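Local coordinates for protein polysaccharide deacetylase (Streptococcus pyogenes, PDB 6DQ3) that removes N-acetyl groups from the cell wall linkage unit of streptococcal rhamnopolysaccharides, as a zinc metalloenzyme of the carbohydrate esterase 4 family, at residues F37-Q42 and M219-L224; G48-S53 and L66-V71; A96-N101 and V126-Q131; V194-G199 and R212-P217. All coordinates share one frame; numbering follows the deposited sequence.

From the N terminus, helix 34-46 supplies the first half of contact 1, whose loop stays open almost to the C terminus. Contact 2 then closes a short loop around helix 54-63, bringing 48-53 beside 66-71. Next, contact 3 joins strands 98-102 and 128-132 across two helices, and contact 4 brings strand 192-198 to strand 210-214. These three follow in series, none crossing another, and all are nested inside contact 1, which 219-224 closes. Contacts 2, 3 and 4 reach the same sheet, while contact 1 joins two helices outside it. F51 O and K97 NZ link contacts 2 and 3, and packing of L224 on I215 links contacts 1 and 4.

Contact 1 (F37-Q42 and M219-L224); sequences FDQQLQ and MSPENL
Q39 and Q40, neighbours on helix 34-46, receive the start of helix 221-228. Q39 touches P221 with CB and with its carbonyl oxygen; CB lies 3.8 Å from P221 CG. Q39 is exposed, where a polar glutamine is at home. Q40 does more. Chi1 (-70°) sets its CG anti to the carbonyl carbon, and from there the extended chain reaches the loop before helix 221-228. There NE2 gives a weak bond to M219 O, 3.3 Å long with 155° at the hydrogen, and OE1 is bound by the hydroxyl of Y14, so both ends of this buried amide are used. The L224 side chain crosses that of Q40 at about a right angle, and its CD2 lies over one face of the Q40 amide, 3.8 Å from CD; a leucine methyl can cover this face while the polar atoms bond in other directions. S220 is the N-cap of the second helix, its OG accepting from N223 N at 3.1 Å. P221 follows in the first turn, where a residue without an N-H costs no helix bond. L41 points the other way, as does F37, and both pack on I90 and L91. Helix 34-46 thus touches helix 81-93 with those two residues and helix 221-228 along the side with Q39 and Q40, where L36, K43 and M44 join the packing, while Y14 ties it to strand 8-14.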
loop_
_atom_site.group_PDB
_atom_site.type_symbol
_atom_site.label_atom_id
_atom_site.label_comp_id
_atom_site.label_asym_id
_atom_site.label_seq_id
_atom_site.Cartn_x
_atom_site.Cartn_y
_atom_site.Cartn_z
ATOM N N PHE A 37 -2.917 4.802 15.349
ATOM C CA PHE A 37 -3.232 3.760 14.380
ATOM C C PHE A 37 -4.233 2.771 14.970
ATOM O O PHE A 37 -5.229 2.420 14.327
ATOM C CB PHE A 37 -1.945 3.061 13.941
ATOM C CG PHE A 37 -2.151 1.997 12.905
ATOM C CD1 PHE A 37 -2.781 2.285 11.706
ATOM C CD2 PHE A 37 -1.718 0.704 13.134
ATOM C CE1 PHE A 37 -2.967 1.303 10.756
ATOM C CE2 PHE A 37 -1.900 -0.280 12.191
ATOM C CZ PHE A 37 -2.525 0.021 10.996
ATOM N N ASP A 38 -3.998 2.339 16.213
ATOM C CA ASP A 38 -4.951 1.473 16.897
ATOM C C ASP A 38 -6.343 2.095 16.896
ATOM O O ASP A 38 -7.330 1.435 16.553
ATOM C CB ASP A 38 -4.465 1.201 18.328
ATOM C CG ASP A 38 -5.310 0.173 19.051
ATOM O OD1 ASP A 38 -6.488 0.472 19.338
ATOM O OD2 ASP A 38 -4.799 -0.936 19.326
ATOM N N GLN A 39 -6.432 3.385 17.236
ATOM C CA GLN A 39 -7.731 4.044 17.330
ATOM C C GLN A 39 -8.380 4.222 15.960
ATOM O O GLN A 39 -9.612 4.188 15.854
ATOM C CB GLN A 39 -7.582 5.398 18.023
ATOM C CG GLN A 39 -7.252 5.294 19.504
ATOM C CD GLN A 39 -6.701 6.584 20.084
ATOM O OE1 GLN A 39 -6.827 7.654 19.492
ATOM N NE2 GLN A 39 -6.082 6.484 21.257
ATOM N N GLN A 40 -7.581 4.419 14.911
ATOM C CA GLN A 40 -8.139 4.495 13.565
ATOM C C GLN A 40 -8.741 3.158 13.150
ATOM O O GLN A 40 -9.863 3.105 12.635
ATOM C CB GLN A 40 -7.062 4.930 12.576
ATOM C CG GLN A 40 -6.618 6.372 12.732
ATOM C CD GLN A 40 -5.364 6.674 11.938
ATOM O OE1 GLN A 40 -4.691 5.763 11.452
ATOM N NE2 GLN A 40 -5.043 7.952 11.803
ATOM N N LEU A 41 -8.013 2.063 13.372
ATOM C CA LEU A 41 -8.544 0.757 13.002
ATOM C C LEU A 41 -9.770 0.406 13.834
ATOM O O LEU A 41 -10.743 -0.149 13.310
ATOM C CB LEU A 41 -7.481 -0.321 13.168
ATOM C CG LEU A 41 -6.364 -0.405 12.138
ATOM C CD1 LEU A 41 -5.507 -1.624 12.453
ATOM C CD2 LEU A 41 -6.916 -0.481 10.730
ATOM N N GLN A 42 -9.733 0.693 15.139
ATOM C CA GLN A 42 -10.894 0.450 15.981
ATOM C C GLN A 42 -12.136 1.126 15.409
ATOM O O GLN A 42 -13.212 0.522 15.345
ATOM C CB GLN A 42 -10.623 0.947 17.400
ATOM C CG GLN A 42 -11.786 0.763 18.356
ATOM C CD GLN A 42 -11.540 1.432 19.697
ATOM O OE1 GLN A 42 -10.650 2.271 19.829
ATOM N NE2 GLN A 42 -12.328 1.063 20.700
ATOM N N MET A 219 -4.322 13.241 12.236
ATOM C CA MET A 219 -5.612 12.826 11.685
ATOM C C MET A 219 -6.395 12.037 12.727
ATOM O O MET A 219 -6.151 10.848 12.939
ATOM C CB MET A 219 -5.384 11.996 10.427
ATOM C CG MET A 219 -6.461 12.100 9.368
ATOM S SD MET A 219 -5.832 11.590 7.753
ATOM C CE MET A 219 -7.128 12.190 6.671
ATOM N N SER A 220 -7.364 12.696 13.361
ATOM C CA SER A 220 -8.207 12.028 14.339
ATOM C C SER A 220 -9.039 10.940 13.658
ATOM O O SER A 220 -9.398 11.064 12.482
ATOM C CB SER A 220 -9.132 13.032 15.026
ATOM O OG SER A 220 -10.226 13.366 14.183
ATOM N N PRO A 221 -9.362 9.858 14.374
ATOM C CA PRO A 221 -10.218 8.821 13.768
ATOM C C PRO A 221 -11.519 9.375 13.208
ATOM O O PRO A 221 -11.930 8.989 12.108
ATOM C CB PRO A 221 -10.457 7.842 14.927
ATOM C CG PRO A 221 -9.244 8.000 15.795
ATOM C CD PRO A 221 -8.877 9.468 15.712
ATOM N N GLU A 222 -12.178 10.275 13.940
ATOM C CA GLU A 222 -13.405 10.883 13.431
ATOM C C GLU A 222 -13.166 11.567 12.090
ATOM O O GLU A 222 -13.962 11.415 11.153
ATOM C CB GLU A 222 -13.943 11.877 14.460
ATOM C CG GLU A 222 -15.297 12.477 14.129
ATOM C CD GLU A 222 -15.818 13.388 15.231
ATOM O OE1 GLU A 222 -15.646 13.051 16.423
ATOM O OE2 GLU A 222 -16.397 14.445 14.903
ATOM N N ASN A 223 -12.066 12.311 11.965
ATOM C CA ASN A 223 -11.837 13.063 10.737
ATOM C C ASN A 223 -11.402 12.144 9.599
ATOM O O ASN A 223 -11.786 12.356 8.443
ATOM C CB ASN A 223 -10.809 14.164 10.985
ATOM C CG ASN A 223 -11.403 15.351 11.718
ATOM O OD1 ASN A 223 -12.542 15.746 11.465
ATOM N ND2 ASN A 223 -10.636 15.921 12.636
ATOM N N LEU A 224 -10.618 11.110 9.905
ATOM C CA LEU A 224 -10.240 10.151 8.873
ATOM C C LEU A 224 -11.473 9.506 8.248
ATOM O O LEU A 224 -11.596 9.436 7.019
ATOM C CB LEU A 224 -9.320 9.084 9.457
ATOM C CG LEU A 224 -8.928 7.946 8.514
ATOM C CD1 LEU A 224 -8.353 8.454 7.210
ATOM C CD2 LEU A 224 -7.946 7.017 9.230
#

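Contact 2 (G48-S53 and L66-V71); sequences GYYFLS and LPAKKV
Y50 and V71 pair in parallel, the closing step of a beta-alpha-beta unit in which helix 54-63 connects strand 50-51 to strand 71-77. Y50 N donates to K70 O at 2.8 Å. The Y49 ring lies against K70: CB stands over its centre, 3.7 Å from the centroid, in a CH-pi contact, while V71 O approaches the ring edge. Lysine suits the place because its aliphatic root covers the ring and NZ continues to a salt bridge with E47. With CG anti to the backbone N (chi1 -178°), the Y50 ring starts out beside its own carbonyl carbon; P67 crosses it at about a right angle, CG over one face toward the rim in a CH-pi contact, and the hydroxyl bonds E56. A68 is small enough for its CB to come within 3.7 Å of Y50 CB. L52 divides its branches: CD1 reaches V71 CB at 3.7 Å and CD2 meets P67 CG, so its methyls pack in both directions, and L52 and V71 also touch I9. G48, at positive phi in a Schellman motif, ends helix 34-46; a water donates to its O at 2.7 Å and accepts from K70 N at 3.0 Å.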
loop_
_atom_site.group_PDB
_atom_site.type_symbol
_atom_site.label_atom_id
_atom_site.label_comp_id
_atom_site.label_asym_id
_atom_site.label_seq_id
_atom_site.Cartn_x
_atom_site.Cartn_y
_atom_site.Cartn_z
ATOM N N GLY A 48 -17.983 -0.966 10.673
ATOM C CA GLY A 48 -18.290 -2.066 9.788
ATOM C C GLY A 48 -17.473 -2.133 8.522
ATOM O O GLY A 48 -17.936 -2.721 7.540
ATOM N N TYR A 49 -16.268 -1.566 8.510
ATOM C CA TYR A 49 -15.457 -1.582 7.304
ATOM C C TYR A 49 -14.951 -2.988 7.001
ATOM O O TYR A 49 -14.569 -3.741 7.902
ATOM C CB TYR A 49 -14.277 -0.615 7.428
ATOM C CG TYR A 49 -14.578 0.759 6.873
ATOM C CD1 TYR A 49 -15.153 1.735 7.672
ATOM C CD2 TYR A 49 -14.310 1.075 5.542
ATOM C CE1 TYR A 49 -15.445 2.988 7.178
ATOM C CE2 TYR A 49 -14.600 2.335 5.033
ATOM C CZ TYR A 49 -15.170 3.287 5.856
ATOM O OH TYR A 49 -15.469 4.541 5.369
ATOM N N TYR A 50 -14.976 -3.333 5.716
ATOM C CA TYR A 50 -14.391 -4.549 5.163
ATOM C C TYR A 50 -13.016 -4.199 4.605
ATOM O O TYR A 50 -12.887 -3.269 3.803
ATOM C CB TYR A 50 -15.320 -5.097 4.070
ATOM C CG TYR A 50 -14.906 -6.389 3.402
ATOM C CD1 TYR A 50 -13.865 -6.419 2.482
ATOM C CD2 TYR A 50 -15.589 -7.571 3.655
ATOM C CE1 TYR A 50 -13.493 -7.603 1.862
ATOM C CE2 TYR A 50 -15.229 -8.754 3.037
ATOM C CZ TYR A 50 -14.180 -8.767 2.141
ATOM O OH TYR A 50 -13.827 -9.949 1.530
ATOM N N PHE A 51 -11.993 -4.929 5.042
ATOM C CA PHE A 51 -10.613 -4.636 4.672
ATOM C C PHE A 51 -10.216 -5.466 3.455
ATOM O O PHE A 51 -10.198 -6.699 3.515
ATOM C CB PHE A 51 -9.681 -4.915 5.852
ATOM C CG PHE A 51 -9.984 -4.079 7.064
ATOM C CD1 PHE A 51 -9.504 -2.784 7.158
ATOM C CD2 PHE A 51 -10.742 -4.587 8.107
ATOM C CE1 PHE A 51 -9.788 -2.004 8.257
ATOM C CE2 PHE A 51 -11.023 -3.811 9.218
ATOM C CZ PHE A 51 -10.547 -2.520 9.293
ATOM N N LEU A 52 -9.881 -4.789 2.365
ATOM C CA LEU A 52 -9.702 -5.450 1.083
ATOM C C LEU A 52 -8.264 -5.892 0.846
ATOM O O LEU A 52 -7.311 -5.265 1.313
ATOM C CB LEU A 52 -10.120 -4.511 -0.050
ATOM C CG LEU A 52 -11.512 -3.891 0.036
ATOM C CD1 LEU A 52 -11.576 -2.656 -0.855
ATOM C CD2 LEU A 52 -12.561 -4.913 -0.355
ATOM N N SER A 53 -8.122 -6.993 0.090
ATOM C CA SER A 53 -6.867 -7.397 -0.525
ATOM C C SER A 53 -6.736 -6.764 -1.906
ATOM O O SER A 53 -7.727 -6.301 -2.484
ATOM C CB SER A 53 -6.813 -8.914 -0.661
ATOM O OG SER A 53 -7.683 -9.338 -1.698
ATOM N N LEU A 66 -19.061 -3.656 -4.876
ATOM C CA LEU A 66 -18.270 -3.764 -3.656
ATOM C C LEU A 66 -18.709 -4.974 -2.837
ATOM O O LEU A 66 -19.890 -5.337 -2.829
ATOM C CB LEU A 66 -18.403 -2.502 -2.799
ATOM C CG LEU A 66 -17.974 -1.193 -3.456
ATOM C CD1 LEU A 66 -18.180 -0.010 -2.505
ATOM C CD2 LEU A 66 -16.524 -1.225 -3.916
ATOM N N PRO A 67 -17.780 -5.645 -2.145
ATOM C CA PRO A 67 -18.175 -6.794 -1.316
ATOM C C PRO A 67 -18.893 -6.413 -0.031
ATOM O O PRO A 67 -19.401 -7.306 0.662
ATOM C CB PRO A 67 -16.835 -7.486 -1.019
ATOM C CG PRO A 67 -15.827 -6.384 -1.063
ATOM C CD PRO A 67 -16.319 -5.426 -2.137
ATOM N N ALA A 68 -18.958 -5.128 0.301
ATOM C CA ALA A 68 -19.652 -4.657 1.491
ATOM C C ALA A 68 -20.031 -3.201 1.261
ATOM O O ALA A 68 -19.577 -2.569 0.305
ATOM C CB ALA A 68 -18.786 -4.810 2.744
ATOM N N LYS A 69 -20.871 -2.671 2.150
ATOM C CA LYS A 69 -21.235 -1.262 2.045
ATOM C C LYS A 69 -20.028 -0.367 2.296
ATOM O O LYS A 69 -19.830 0.628 1.589
ATOM C CB LYS A 69 -22.369 -0.930 3.016
ATOM C CG LYS A 69 -23.730 -1.465 2.585
ATOM C CD LYS A 69 -24.799 -1.157 3.624
ATOM C CE LYS A 69 -26.119 -1.847 3.301
ATOM N NZ LYS A 69 -27.132 -1.625 4.372
ATOM N N LYS A 70 -19.200 -0.707 3.282
ATOM C CA LYS A 70 -18.006 0.069 3.600
ATOM C C LYS A 70 -16.772 -0.793 3.381
ATOM O O LYS A 70 -16.648 -1.873 3.968
ATOM C CB LYS A 70 -18.064 0.592 5.034
ATOM C CG LYS A 70 -19.363 1.315 5.334
ATOM C CD LYS A 70 -19.260 2.143 6.592
ATOM C CE LYS A 70 -20.630 2.607 7.039
ATOM N NZ LYS A 70 -20.668 2.762 8.516
ATOM N N VAL A 71 -15.867 -0.319 2.524
ATOM C CA VAL A 71 -14.656 -1.048 2.182
ATOM C C VAL A 71 -13.480 -0.083 2.222
ATOM O O VAL A 71 -13.626 1.130 2.053
ATOM C CB VAL A 71 -14.730 -1.719 0.789
ATOM C CG1 VAL A 71 -15.957 -2.604 0.680
ATOM C CG2 VAL A 71 -14.705 -0.663 -0.309
HETATM O O HOH W 1 -19.815 -2.630 5.548
#

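Contact 3 (A96-N101 and V126-Q131); sequences AKATNN and VGMSFQ
Strands 98-101 and 128-131 run parallel, their axes 4.6 Å apart at closest and 25° from alignment, joined by S129 N to A98 O, N100 N to S129 O and Q131 N to N100 O. G127 has a positive phi at which any CB would strike the preceding carbonyl oxygen, and its own O lies 3.3 Å from K97 CB. K97 then bends away, and its NZ binds F51 O and E56. M128 folds back at chi2 (-53°), SD lying 4.0 Å from the small CB of A98 and CE close to A96 O. N100 and F130 share this face: N100 CB lies 3.8 Å from F130 CD1, and the phenyl ring packs on M120 and M123 of helix 117-124. On the other face T99 and Q131 cross obliquely, T99 CG2 3.5 Å from Q131 CG. Threonine suits this spot because its methyl packs on the glutamine while OG1 bonds W73 NE1. The Q131 amide is held at both ends: NE2 donates to S129 OG at 2.9 Å, and OE1 accepts from the backbone N of I168 and A169. The strands belong to the carbohydrate esterase 4 fold, a distorted beta/alpha barrel, and their C-terminal ends lead to the metal site; the N101 side chain, about 7 Å from a zinc ion, bonds D77 and touches H133, consistent with lining the site of D78, H133 and H137.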
loop_
_atom_site.group_PDB
_atom_site.type_symbol
_atom_site.label_atom_id
_atom_site.label_comp_id
_atom_site.label_asym_id
_atom_site.label_seq_id
_atom_site.Cartn_x
_atom_site.Cartn_y
_atom_site.Cartn_z
ATOM N N ALA A 96 -7.773 -7.203 10.581
ATOM C CA ALA A 96 -7.729 -6.366 9.392
ATOM C C ALA A 96 -6.672 -6.881 8.424
ATOM O O ALA A 96 -5.645 -7.427 8.828
ATOM C CB ALA A 96 -7.437 -4.906 9.762
ATOM N N LYS A 97 -6.940 -6.705 7.134
ATOM C CA LYS A 97 -5.991 -7.034 6.082
ATOM C C LYS A 97 -5.314 -5.753 5.607
ATOM O O LYS A 97 -5.899 -4.667 5.663
ATOM C CB LYS A 97 -6.691 -7.738 4.915
ATOM C CG LYS A 97 -7.605 -8.891 5.342
ATOM C CD LYS A 97 -7.919 -9.854 4.187
ATOM C CE LYS A 97 -8.657 -9.165 3.042
ATOM N NZ LYS A 97 -10.144 -9.255 3.125
ATOM N N ALA A 98 -4.063 -5.879 5.169
ATOM C CA ALA A 98 -3.339 -4.727 4.645
ATOM C C ALA A 98 -2.279 -5.179 3.653
ATOM O O ALA A 98 -1.867 -6.341 3.632
ATOM C CB ALA A 98 -2.691 -3.910 5.772
ATOM N N THR A 99 -1.836 -4.231 2.825
ATOM C CA THR A 99 -0.857 -4.478 1.778
ATOM C C THR A 99 0.380 -3.637 2.034
ATOM O O THR A 99 0.276 -2.448 2.352
ATOM C CB THR A 99 -1.411 -4.120 0.384
ATOM O OG1 THR A 99 -2.508 -4.977 0.064
ATOM C CG2 THR A 99 -0.326 -4.260 -0.683
ATOM N N ASN A 100 1.552 -4.242 1.887
ATOM C CA ASN A 100 2.798 -3.492 1.911
ATOM C C ASN A 100 3.476 -3.565 0.546
ATOM O O ASN A 100 3.658 -4.653 -0.010
ATOM C CB ASN A 100 3.757 -4.003 2.982
ATOM C CG ASN A 100 4.892 -3.036 3.231
ATOM O OD1 ASN A 100 5.738 -2.822 2.363
ATOM N ND2 ASN A 100 4.905 -2.426 4.410
ATOM N N ASN A 101 3.860 -2.407 0.027
ATOM C CA ASN A 101 4.524 -2.306 -1.266
ATOM C C ASN A 101 6.032 -2.340 -1.055
ATOM O O ASN A 101 6.604 -1.430 -0.445
ATOM C CB ASN A 101 4.044 -1.036 -1.953
ATOM C CG ASN A 101 2.535 -1.040 -2.132
ATOM O OD1 ASN A 101 1.976 -2.014 -2.633
ATOM N ND2 ASN A 101 1.869 0.020 -1.689
ATOM N N VAL A 126 -1.773 -14.424 7.795
ATOM C CA VAL A 126 -2.711 -13.749 8.683
ATOM C C VAL A 126 -3.124 -12.416 8.072
ATOM O O VAL A 126 -3.159 -11.389 8.758
ATOM C CB VAL A 126 -2.108 -13.555 10.089
ATOM C CG1 VAL A 126 -3.191 -13.179 11.096
ATOM C CG2 VAL A 126 -1.374 -14.819 10.532
ATOM N N GLY A 127 -3.409 -12.417 6.769
ATOM C CA GLY A 127 -4.150 -11.343 6.140
ATOM C C GLY A 127 -3.343 -10.335 5.347
ATOM O O GLY A 127 -3.946 -9.495 4.666
ATOM N N MET A 128 -2.018 -10.376 5.408
ATOM C CA MET A 128 -1.215 -9.346 4.768
ATOM C C MET A 128 -0.846 -9.734 3.336
ATOM O O MET A 128 -0.656 -10.909 3.016
ATOM C CB MET A 128 0.058 -9.075 5.570
ATOM C CG MET A 128 -0.181 -8.737 7.031
ATOM S SD MET A 128 -1.345 -7.378 7.260
ATOM C CE MET A 128 -2.614 -8.176 8.243
ATOM N N SER A 129 -0.737 -8.721 2.479
ATOM C CA SER A 129 -0.346 -8.891 1.087
ATOM C C SER A 129 0.878 -8.033 0.798
ATOM O O SER A 129 1.042 -6.943 1.352
ATOM C CB SER A 129 -1.497 -8.516 0.142
ATOM O OG SER A 129 -1.154 -8.732 -1.213
ATOM N N PHE A 130 1.745 -8.528 -0.078
ATOM C CA PHE A 130 3.000 -7.852 -0.376
ATOM C C PHE A 130 3.139 -7.659 -1.879
ATOM O O PHE A 130 3.279 -8.626 -2.635
ATOM C CB PHE A 130 4.154 -8.631 0.235
ATOM C CG PHE A 130 4.024 -8.737 1.719
ATOM C CD1 PHE A 130 4.440 -7.696 2.524
ATOM C CD2 PHE A 130 3.409 -9.830 2.301
ATOM C CE1 PHE A 130 4.288 -7.759 3.888
ATOM C CE2 PHE A 130 3.254 -9.901 3.670
ATOM C CZ PHE A 130 3.692 -8.861 4.463
ATOM N N GLN A 131 3.080 -6.404 -2.293
ATOM C CA GLN A 131 3.049 -6.019 -3.687
ATOM C C GLN A 131 4.329 -5.254 -4.026
ATOM O O GLN A 131 5.290 -5.222 -3.246
ATOM C CB GLN A 131 1.768 -5.225 -3.965
ATOM C CG GLN A 131 0.474 -5.988 -3.626
ATOM C CD GLN A 131 0.269 -7.238 -4.469
ATOM O OE1 GLN A 131 0.393 -7.202 -5.689
ATOM N NE2 GLN A 131 -0.035 -8.355 -3.815
HETATM O O HOH W 2 -5.019 -9.751 10.116
#

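Contact 4 (V194-G199 and R212-P217); sequences VTTNEG and RIRILP
R212 carries the tight half of this contact, laid buried across V194. Bent at chi3 (-78°), the arginine brings NE to T195 O in a nearly straight bond of 2.8 Å, 174° at the hydrogen, with the oxygen in the guanidinium plane. V194 CG2 sits over the centre of one guanidinium face, 3.6 Å from CZ, so a beta-branched apolar residue supports the flat group. The remaining nitrogens are engaged too: NH2 forms a salt bridge with D77 and NH1 bonds T75 OG1. R212 N donates to N197 O and G199 N to R212 O, while T195 OG1 accepts from N197 N in an ST turn at the strand's corner. G199 has a positive phi at which a side chain would collide with the carbonyl oxygen of E198, so glycine suits.

The other half is looser and wetter. In exposed E198, a bend at chi2 (68°) turns CD back toward R214, and OE1 accepts from R214 N at 3.0 Å on its syn lone pair. A water joins E198 OE2 to R214 O, and another links T196 O with R214 NH2. The R212 side chain, about 7 Å from a zinc ion, thus meets the T-F-D-D motif that supplies zinc ligand D78; as in other carbohydrate esterase 4 enzymes, where the first aspartate acts as general base, it probably positions D77.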
loop_
_atom_site.group_PDB
_atom_site.type_symbol
_atom_site.label_atom_id
_atom_site.label_comp_id
_atom_site.label_asym_id
_atom_site.label_seq_id
_atom_site.Cartn_x
_atom_site.Cartn_y
_atom_site.Cartn_z
ATOM N N VAL A 194 -0.935 2.374 -7.777
ATOM C CA VAL A 194 -1.337 3.425 -6.850
ATOM C C VAL A 194 -0.325 4.558 -6.895
ATOM O O VAL A 194 0.885 4.332 -7.001
ATOM C CB VAL A 194 -1.506 2.902 -5.404
ATOM C CG1 VAL A 194 -2.682 1.935 -5.346
ATOM C CG2 VAL A 194 -0.240 2.255 -4.889
ATOM N N THR A 195 -0.836 5.779 -6.795
ATOM C CA THR A 195 -0.075 7.009 -6.879
ATOM C C THR A 195 -0.066 7.677 -5.504
ATOM O O THR A 195 -0.514 7.098 -4.507
ATOM C CB THR A 195 -0.699 7.926 -7.928
ATOM O OG1 THR A 195 -1.917 8.462 -7.395
ATOM C CG2 THR A 195 -1.003 7.156 -9.215
ATOM N N THR A 196 0.415 8.920 -5.458
ATOM C CA THR A 196 0.240 9.764 -4.282
ATOM C C THR A 196 -0.734 10.916 -4.535
ATOM O O THR A 196 -0.778 11.867 -3.747
ATOM C CB THR A 196 1.587 10.304 -3.780
ATOM O OG1 THR A 196 2.235 11.081 -4.796
ATOM C CG2 THR A 196 2.506 9.153 -3.355
ATOM N N ASN A 197 -1.508 10.856 -5.625
ATOM C CA ASN A 197 -2.553 11.844 -5.877
ATOM C C ASN A 197 -3.651 11.701 -4.826
ATOM O O ASN A 197 -4.230 10.621 -4.673
ATOM C CB ASN A 197 -3.146 11.665 -7.277
ATOM C CG ASN A 197 -2.110 11.798 -8.386
ATOM O OD1 ASN A 197 -1.104 12.490 -8.243
ATOM N ND2 ASN A 197 -2.366 11.134 -9.508
ATOM N N GLU A 198 -3.965 12.790 -4.124
ATOM C CA GLU A 198 -4.879 12.722 -2.986
ATOM C C GLU A 198 -6.335 12.570 -3.421
ATOM O O GLU A 198 -6.819 13.300 -4.295
ATOM C CB GLU A 198 -4.719 13.975 -2.120
ATOM C CG GLU A 198 -5.609 14.043 -0.883
ATOM C CD GLU A 198 -5.255 13.008 0.176
ATOM O OE1 GLU A 198 -4.100 12.530 0.201
ATOM O OE2 GLU A 198 -6.141 12.672 0.986
ATOM N N GLY A 199 -7.025 11.632 -2.797
ATOM C CA GLY A 199 -8.457 11.475 -2.979
ATOM C C GLY A 199 -8.876 10.025 -2.854
ATOM O O GLY A 199 -8.056 9.109 -2.796
ATOM N N ARG A 212 -4.818 7.853 -3.732
ATOM C CA ARG A 212 -4.723 7.367 -2.361
ATOM C C ARG A 212 -4.969 8.512 -1.391
ATOM O O ARG A 212 -4.848 9.688 -1.740
ATOM C CB ARG A 212 -3.359 6.718 -2.086
ATOM C CG ARG A 212 -3.165 5.398 -2.823
ATOM C CD ARG A 212 -2.062 4.559 -2.197
ATOM N NE ARG A 212 -0.729 5.029 -2.562
ATOM C CZ ARG A 212 0.401 4.497 -2.109
ATOM N NH1 ARG A 212 0.365 3.471 -1.262
ATOM N NH2 ARG A 212 1.566 4.991 -2.499
ATOM N N ILE A 213 -5.341 8.146 -0.168
ATOM C CA ILE A 213 -5.591 9.097 0.910
ATOM C C ILE A 213 -4.380 9.054 1.830
ATOM O O ILE A 213 -4.111 8.025 2.461
ATOM C CB ILE A 213 -6.882 8.765 1.673
ATOM C CG1 ILE A 213 -8.098 8.932 0.761
ATOM C CG2 ILE A 213 -6.993 9.634 2.923
ATOM C CD1 ILE A 213 -9.346 8.225 1.273
ATOM N N ARG A 214 -3.641 10.160 1.906
ATOM C CA ARG A 214 -2.463 10.213 2.761
ATOM C C ARG A 214 -2.897 10.313 4.218
ATOM O O ARG A 214 -3.730 11.155 4.574
ATOM C CB ARG A 214 -1.571 11.400 2.393
ATOM C CG ARG A 214 -0.280 11.461 3.212
ATOM C CD ARG A 214 0.558 12.695 2.905
ATOM N NE ARG A 214 1.070 12.720 1.536
ATOM C CZ ARG A 214 2.128 12.033 1.115
ATOM N NH1 ARG A 214 2.791 11.244 1.949
ATOM N NH2 ARG A 214 2.519 12.127 -0.149
ATOM N N ILE A 215 -2.335 9.451 5.059
ATOM C CA ILE A 215 -2.623 9.478 6.490
ATOM C C ILE A 215 -1.719 10.514 7.143
ATOM O O ILE A 215 -0.491 10.380 7.130
ATOM C CB ILE A 215 -2.427 8.093 7.123
ATOM C CG1 ILE A 215 -3.338 7.065 6.452
ATOM C CG2 ILE A 215 -2.685 8.165 8.624
ATOM C CD1 ILE A 215 -4.818 7.372 6.556
ATOM N N LEU A 216 -2.314 11.548 7.689
ATOM C CA LEU A 216 -1.566 12.572 8.399
ATOM C C LEU A 216 -1.435 12.193 9.872
ATOM O O LEU A 216 -2.300 11.502 10.417
ATOM C CB LEU A 216 -2.270 13.917 8.276
ATOM C CG LEU A 216 -2.490 14.410 6.843
ATOM C CD1 LEU A 216 -3.420 15.609 6.817
ATOM C CD2 LEU A 216 -1.153 14.751 6.200
ATOM N N PRO A 217 -0.357 12.607 10.544
ATOM C CA PRO A 217 -0.231 12.255 11.972
ATOM C C PRO A 217 -1.241 12.960 12.856
ATOM O O PRO A 217 -1.552 12.458 13.945
ATOM C CB PRO A 217 1.206 12.669 12.325
ATOM C CG PRO A 217 1.913 12.820 11.018
ATOM C CD PRO A 217 0.865 13.242 10.018
HETATM O O HOH W 3 2.740 5.885 -5.387
HETATM O O HOH W 4 1.011 13.711 -2.374
HETATM O O HOH W 5 -5.243 13.085 3.406
#